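Long-range contacts in N-acyl-D-glutamate deacylase (PDB 3GIQ), which probably hydrolyses N-acyl-D-glutamates to D-glutamate and a carboxylate at a zinc-containing active site of the amidohydrolase superfamily: residues Thr289-Glu294 with Arg334-Ala339; Glu294-Ile299 with Asp328-Ala333. All blocks are in the same frame, centred on the assembly; numbering follows the deposited sequence.

Interaction 1. Residues Thr289-Glu294 with Arg334-Ala339; sequences TILIPE and RRLAPA. With G01 (N-[(R)-hydroxy(methyl)phosphoryl]-D-glutamic acid), chain C.
Leu291 and Ala339 join the chain just past strand 286-290 to the start of strand 339-344, in the three-stranded antiparallel sheet that stands beside the ligand pocket. Leu291 N donates to Ala339 O at 2.8 Å. The bond is nearly straight at the hydrogen (168°), but the donor lies above the carbonyl plane, 44° out of it. The same carbonyl oxygen, Ala339 O, also takes a CA-H...O contact from Ile290 CA at 3.5 Å.

The tight part is apolar. Leu291 has CG anti to the backbone N (chi1 173°), which carries CD2 across to the second segment. There Leu291 CD2 touches Leu336 CB and Ala339 CB, each at 4.0 Å. Ile304 of the adjoining strand packs on both leucines, and helix 318-325 covers Leu336 further.

The loose side lies at Pro293 and the exposed Arg334. The proline ring rests mainly on the aliphatic start of the arginine, with CB and CG of Pro293 both 4.1 Å from Arg334 CG. The arginine chain then runs on extended. Arg334 NH2 stays 5.1 Å from Glu294 OE2, so the opposite charges are near but not paired.

At the strand end, Thr289 OG1 is hydrogen-bonded to Tyr190 and reaches the methyl group of G01. A water closes the backbone link, accepting from Ala339 N at 3.0 Å and lying 3.1 Å from Leu291 O, to which it probably donates.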
# COMPACT_ATOMS: atom_id res chain seq x y z
N THR A 289 -11.63 -3.83 -6.42
CA THR A 289 -10.74 -4.42 -7.40
C THR A 289 -11.53 -4.53 -8.70
O THR A 289 -12.48 -3.77 -8.92
CB THR A 289 -10.25 -5.82 -6.94
OG1 THR A 289 -9.29 -6.32 -7.87
CG2 THR A 289 -11.42 -6.80 -6.84
N ILE A 290 -11.14 -5.46 -9.57
CA ILE A 290 -11.86 -5.64 -10.83
C ILE A 290 -13.28 -6.15 -10.57
O ILE A 290 -13.54 -6.75 -9.52
CB ILE A 290 -11.13 -6.65 -11.74
CG1 ILE A 290 -10.98 -7.99 -11.02
CG2 ILE A 290 -9.76 -6.11 -12.14
CD1 ILE A 290 -10.39 -9.10 -11.88
N LEU A 291 -14.20 -5.90 -11.50
CA LEU A 291 -15.57 -6.38 -11.36
C LEU A 291 -15.55 -7.87 -11.67
O LEU A 291 -15.07 -8.29 -12.72
CB LEU A 291 -16.51 -5.65 -12.33
CG LEU A 291 -17.96 -6.17 -12.39
CD1 LEU A 291 -18.61 -6.08 -11.01
CD2 LEU A 291 -18.76 -5.36 -13.40
N ILE A 292 -16.07 -8.66 -10.74
CA ILE A 292 -16.12 -10.11 -10.88
C ILE A 292 -17.58 -10.55 -10.97
O ILE A 292 -18.29 -10.58 -9.96
CB ILE A 292 -15.45 -10.78 -9.66
CG1 ILE A 292 -13.99 -10.33 -9.57
CG2 ILE A 292 -15.55 -12.30 -9.77
CD1 ILE A 292 -13.31 -10.68 -8.25
N PRO A 293 -18.06 -10.88 -12.18
CA PRO A 293 -19.44 -11.30 -12.41
C PRO A 293 -19.94 -12.41 -11.48
O PRO A 293 -21.11 -12.42 -11.11
CB PRO A 293 -19.43 -11.74 -13.87
CG PRO A 293 -18.41 -10.84 -14.47
CD PRO A 293 -17.30 -10.89 -13.45
N GLU A 294 -19.06 -13.33 -11.11
CA GLU A 294 -19.42 -14.43 -10.23
C GLU A 294 -19.92 -13.96 -8.87
O GLU A 294 -20.52 -14.73 -8.13
CB GLU A 294 -18.22 -15.37 -10.03
CG GLU A 294 -17.74 -16.09 -11.28
CD GLU A 294 -17.21 -15.15 -12.35
OE1 GLU A 294 -16.42 -14.25 -12.01
OE2 GLU A 294 -17.57 -15.33 -13.53
N ARG A 334 -21.18 -8.68 -16.94
CA ARG A 334 -20.44 -9.13 -18.11
C ARG A 334 -20.44 -8.04 -19.18
O ARG A 334 -19.45 -7.84 -19.88
CB ARG A 334 -21.05 -10.42 -18.66
CG ARG A 334 -20.80 -11.62 -17.75
CD ARG A 334 -21.60 -12.84 -18.16
NE ARG A 334 -21.35 -13.95 -17.24
CZ ARG A 334 -22.13 -15.02 -17.13
NH1 ARG A 334 -23.23 -15.12 -17.87
NH2 ARG A 334 -21.82 -15.98 -16.27
N ARG A 335 -21.56 -7.32 -19.29
CA ARG A 335 -21.67 -6.25 -20.28
C ARG A 335 -20.83 -5.04 -19.89
O ARG A 335 -20.43 -4.25 -20.74
CB ARG A 335 -23.13 -5.82 -20.45
CG ARG A 335 -24.04 -6.90 -21.00
CD ARG A 335 -25.41 -6.31 -21.31
NE ARG A 335 -26.38 -7.33 -21.69
CZ ARG A 335 -27.67 -7.09 -21.90
NH1 ARG A 335 -28.14 -5.86 -21.76
NH2 ARG A 335 -28.49 -8.08 -22.23
N LEU A 336 -20.55 -4.89 -18.59
CA LEU A 336 -19.75 -3.77 -18.10
C LEU A 336 -18.25 -4.00 -18.24
O LEU A 336 -17.46 -3.06 -18.17
CB LEU A 336 -20.08 -3.48 -16.63
CG LEU A 336 -21.47 -2.91 -16.31
CD1 LEU A 336 -21.75 -3.04 -14.82
CD2 LEU A 336 -21.53 -1.44 -16.74
N ALA A 337 -17.86 -5.26 -18.43
CA ALA A 337 -16.45 -5.63 -18.55
C ALA A 337 -15.73 -5.05 -19.77
O ALA A 337 -16.31 -4.95 -20.85
CB ALA A 337 -16.32 -7.15 -18.55
N PRO A 338 -14.47 -4.63 -19.60
CA PRO A 338 -13.73 -4.66 -18.33
C PRO A 338 -14.18 -3.52 -17.42
O PRO A 338 -14.43 -2.41 -17.89
CB PRO A 338 -12.28 -4.51 -18.77
CG PRO A 338 -12.40 -3.64 -19.97
CD PRO A 338 -13.58 -4.24 -20.70
N ALA A 339 -14.26 -3.79 -16.13
CA ALA A 339 -14.70 -2.78 -15.18
C ALA A 339 -14.14 -3.06 -13.79
O ALA A 339 -13.50 -4.08 -13.56
CB ALA A 339 -16.23 -2.74 -15.13
CD G01 C . -11.53 -8.72 -3.02
CG G01 C . -10.36 -7.99 -2.37
CB G01 C . -9.80 -6.93 -3.34
CA G01 C . -8.63 -6.02 -2.89
C G01 C . -9.09 -5.17 -1.69
C6 G01 C . -6.53 -4.53 -6.13
P G01 C . -6.59 -5.38 -4.56
OPA G01 C . -5.56 -4.65 -3.59
OPB G01 C . -6.22 -6.80 -4.75
N G01 C . -8.08 -5.13 -3.95
O G01 C . -9.66 -4.08 -1.91
OXT G01 C . -8.86 -5.63 -0.56
OE1 G01 C . -12.62 -8.10 -3.09
OE2 G01 C . -11.30 -9.87 -3.45
O HOH W 1 -14.76 -6.71 -15.42

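Interaction 2. Residues Glu294-Ile299 with Asp328-Ala333; sequences ERAETI and DKTTAA. With G01 (N-[(R)-hydroxy(methyl)phosphoryl]-D-glutamic acid), chain C.
Ala296, Lys329 and Glu297 bury the most surface where the loop after strand 286-290 meets the first turn of helix 329-336. Asp328 is the N-cap residue of this helix.

Ala296 is the buried centre. Ala296 CB points at the helix backbone and sits 3.7 Å from Thr330 N. Ala296 CB also lies 3.9 Å from Lys329 CB, and Leu318 of helix 318-325 packs on it as well.

Lys329 wraps past this alanine. Its chain bends at chi3 (-67°), which lays Lys329 CE 3.2 Å from Ala296 O. The end of the lysine therefore lies beside the loop backbone, and a long, weak ion pair links its NZ to Asp300.

Glu297 lies on the exposed side of the contact. Its chain bends at chi2 (-60°) and crosses the lysine obliquely, so that Glu297 OE2 comes 3.6 Å from Lys329 CE. The touch is to carbon: the charged ends remain beyond salt-bridge distance. A water instead ties the carboxylate to the helix start, donating to Glu297 OE2 and accepting from Lys329 N. Glu297 CG also packs against the hydroxyl of Thr330, the two side chains crossing at about a right angle.

Arg295 turns its CB away from the helix, and its extended chain carries the guanidinium to the ligand. Arg295 O accepts from Thr298 N and Ile299 N, which ties the turn together behind it. The guanidinium, in cation-pi contact with Tyr343, meets the side-chain carboxylate of G01 edge-on through two bonds: Arg295 NH1 to G01 OE1 at 2.8 Å and Arg295 NH2 to G01 OE2 at 2.7 Å.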
# COMPACT_ATOMS: atom_id res chain seq x y z
N GLU A 294 -19.06 -13.33 -11.11
CA GLU A 294 -19.42 -14.43 -10.23
C GLU A 294 -19.92 -13.96 -8.87
O GLU A 294 -20.52 -14.73 -8.13
CB GLU A 294 -18.22 -15.37 -10.03
CG GLU A 294 -17.74 -16.09 -11.28
CD GLU A 294 -17.21 -15.15 -12.35
OE1 GLU A 294 -16.42 -14.25 -12.01
OE2 GLU A 294 -17.57 -15.33 -13.53
N ARG A 295 -19.65 -12.70 -8.54
CA ARG A 295 -20.07 -12.14 -7.26
C ARG A 295 -21.40 -11.39 -7.33
O ARG A 295 -21.94 -11.00 -6.30
CB ARG A 295 -19.00 -11.17 -6.74
CG ARG A 295 -17.67 -11.82 -6.39
CD ARG A 295 -16.70 -10.79 -5.86
NE ARG A 295 -15.46 -11.39 -5.39
CZ ARG A 295 -14.47 -10.71 -4.81
NH1 ARG A 295 -14.58 -9.40 -4.64
NH2 ARG A 295 -13.39 -11.34 -4.39
N ALA A 296 -21.92 -11.21 -8.54
CA ALA A 296 -23.17 -10.48 -8.74
C ALA A 296 -24.38 -10.97 -7.95
O ALA A 296 -25.23 -10.16 -7.56
CB ALA A 296 -23.51 -10.45 -10.23
N GLU A 297 -24.46 -12.27 -7.70
CA GLU A 297 -25.60 -12.81 -6.97
C GLU A 297 -25.32 -13.15 -5.50
O GLU A 297 -26.22 -13.62 -4.80
CB GLU A 297 -26.13 -14.06 -7.67
CG GLU A 297 -26.73 -13.82 -9.06
CD GLU A 297 -27.91 -12.86 -9.03
OE1 GLU A 297 -28.74 -12.96 -8.10
OE2 GLU A 297 -28.02 -12.02 -9.95
N THR A 298 -24.10 -12.90 -5.04
CA THR A 298 -23.75 -13.22 -3.66
C THR A 298 -23.44 -11.99 -2.81
O THR A 298 -23.43 -12.07 -1.58
CB THR A 298 -22.55 -14.17 -3.61
OG1 THR A 298 -21.42 -13.55 -4.25
CG2 THR A 298 -22.87 -15.48 -4.33
N ILE A 299 -23.19 -10.86 -3.45
CA ILE A 299 -22.87 -9.64 -2.73
C ILE A 299 -23.76 -8.49 -3.20
O ILE A 299 -23.77 -8.15 -4.37
CB ILE A 299 -21.40 -9.22 -2.95
CG1 ILE A 299 -20.46 -10.36 -2.52
CG2 ILE A 299 -21.09 -7.96 -2.15
CD1 ILE A 299 -18.99 -10.04 -2.71
N ASP A 328 -30.38 -9.72 -15.71
CA ASP A 328 -29.94 -10.08 -14.37
C ASP A 328 -28.59 -9.44 -14.08
O ASP A 328 -27.89 -9.01 -15.00
CB ASP A 328 -29.89 -11.60 -14.19
CG ASP A 328 -28.88 -12.27 -15.09
OD1 ASP A 328 -28.92 -13.52 -15.20
OD2 ASP A 328 -28.04 -11.57 -15.68
N LYS A 329 -28.23 -9.36 -12.81
CA LYS A 329 -26.97 -8.74 -12.41
C LYS A 329 -25.71 -9.37 -12.99
O LYS A 329 -24.75 -8.66 -13.28
CB LYS A 329 -26.89 -8.68 -10.89
CG LYS A 329 -27.90 -7.73 -10.27
CD LYS A 329 -27.78 -7.66 -8.76
CE LYS A 329 -28.17 -8.97 -8.11
NZ LYS A 329 -28.10 -8.88 -6.63
N THR A 330 -25.71 -10.68 -13.18
CA THR A 330 -24.54 -11.34 -13.73
C THR A 330 -24.33 -10.89 -15.17
O THR A 330 -23.21 -10.60 -15.59
CB THR A 330 -24.68 -12.87 -13.68
OG1 THR A 330 -24.86 -13.29 -12.32
CG2 THR A 330 -23.44 -13.54 -14.26
N THR A 331 -25.42 -10.83 -15.93
CA THR A 331 -25.37 -10.41 -17.32
C THR A 331 -24.90 -8.96 -17.42
O THR A 331 -24.11 -8.62 -18.29
CB THR A 331 -26.75 -10.54 -17.99
OG1 THR A 331 -27.14 -11.92 -18.01
CG2 THR A 331 -26.72 -10.01 -19.42
N ALA A 332 -25.40 -8.11 -16.53
CA ALA A 332 -25.02 -6.70 -16.53
C ALA A 332 -23.53 -6.55 -16.26
O ALA A 332 -22.85 -5.73 -16.88
CB ALA A 332 -25.82 -5.94 -15.48
N ALA A 333 -23.01 -7.35 -15.33
CA ALA A 333 -21.59 -7.29 -14.98
C ALA A 333 -20.73 -7.69 -16.18
O ALA A 333 -19.66 -7.11 -16.42
CB ALA A 333 -21.30 -8.21 -13.79
CD G01 C . -11.53 -8.72 -3.02
CG G01 C . -10.36 -7.99 -2.37
CB G01 C . -9.80 -6.93 -3.34
CA G01 C . -8.63 -6.02 -2.89
C G01 C . -9.09 -5.17 -1.69
C6 G01 C . -6.53 -4.53 -6.13
P G01 C . -6.59 -5.38 -4.56
OPA G01 C . -5.56 -4.65 -3.59
OPB G01 C . -6.22 -6.80 -4.75
N G01 C . -8.08 -5.13 -3.95
O G01 C . -9.66 -4.08 -1.91
OXT G01 C . -8.86 -5.63 -0.56
OE1 G01 C . -12.62 -8.10 -3.09
OE2 G01 C . -11.30 -9.87 -3.45
O HOH W 2 -29.98 -10.67 -10.74

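Interactions 1 and 2 are neighbours, with centres about 9 Å apart. They share Glu294, and both use helix 329-336: interaction 2 uses its start and interaction 1 its end. They also touch directly. Leu291 CD2 lies 3.6 Å from Ala333 O, and Pro293 CA lies 3.9 Å from Ala333 CB. Within residues 289-299, Thr289 and Arg295 meet G01, while Leu291, Pro293, Ala296 and Glu297 meet the other side of the contacts. Thr289 packs along the ligand from its methyl group to its CB. The position of Arg295 is consistent with a role in recognising the glutamate part of a substrate. A bound zinc ion lies about 10 Å from the Ile290 side chain.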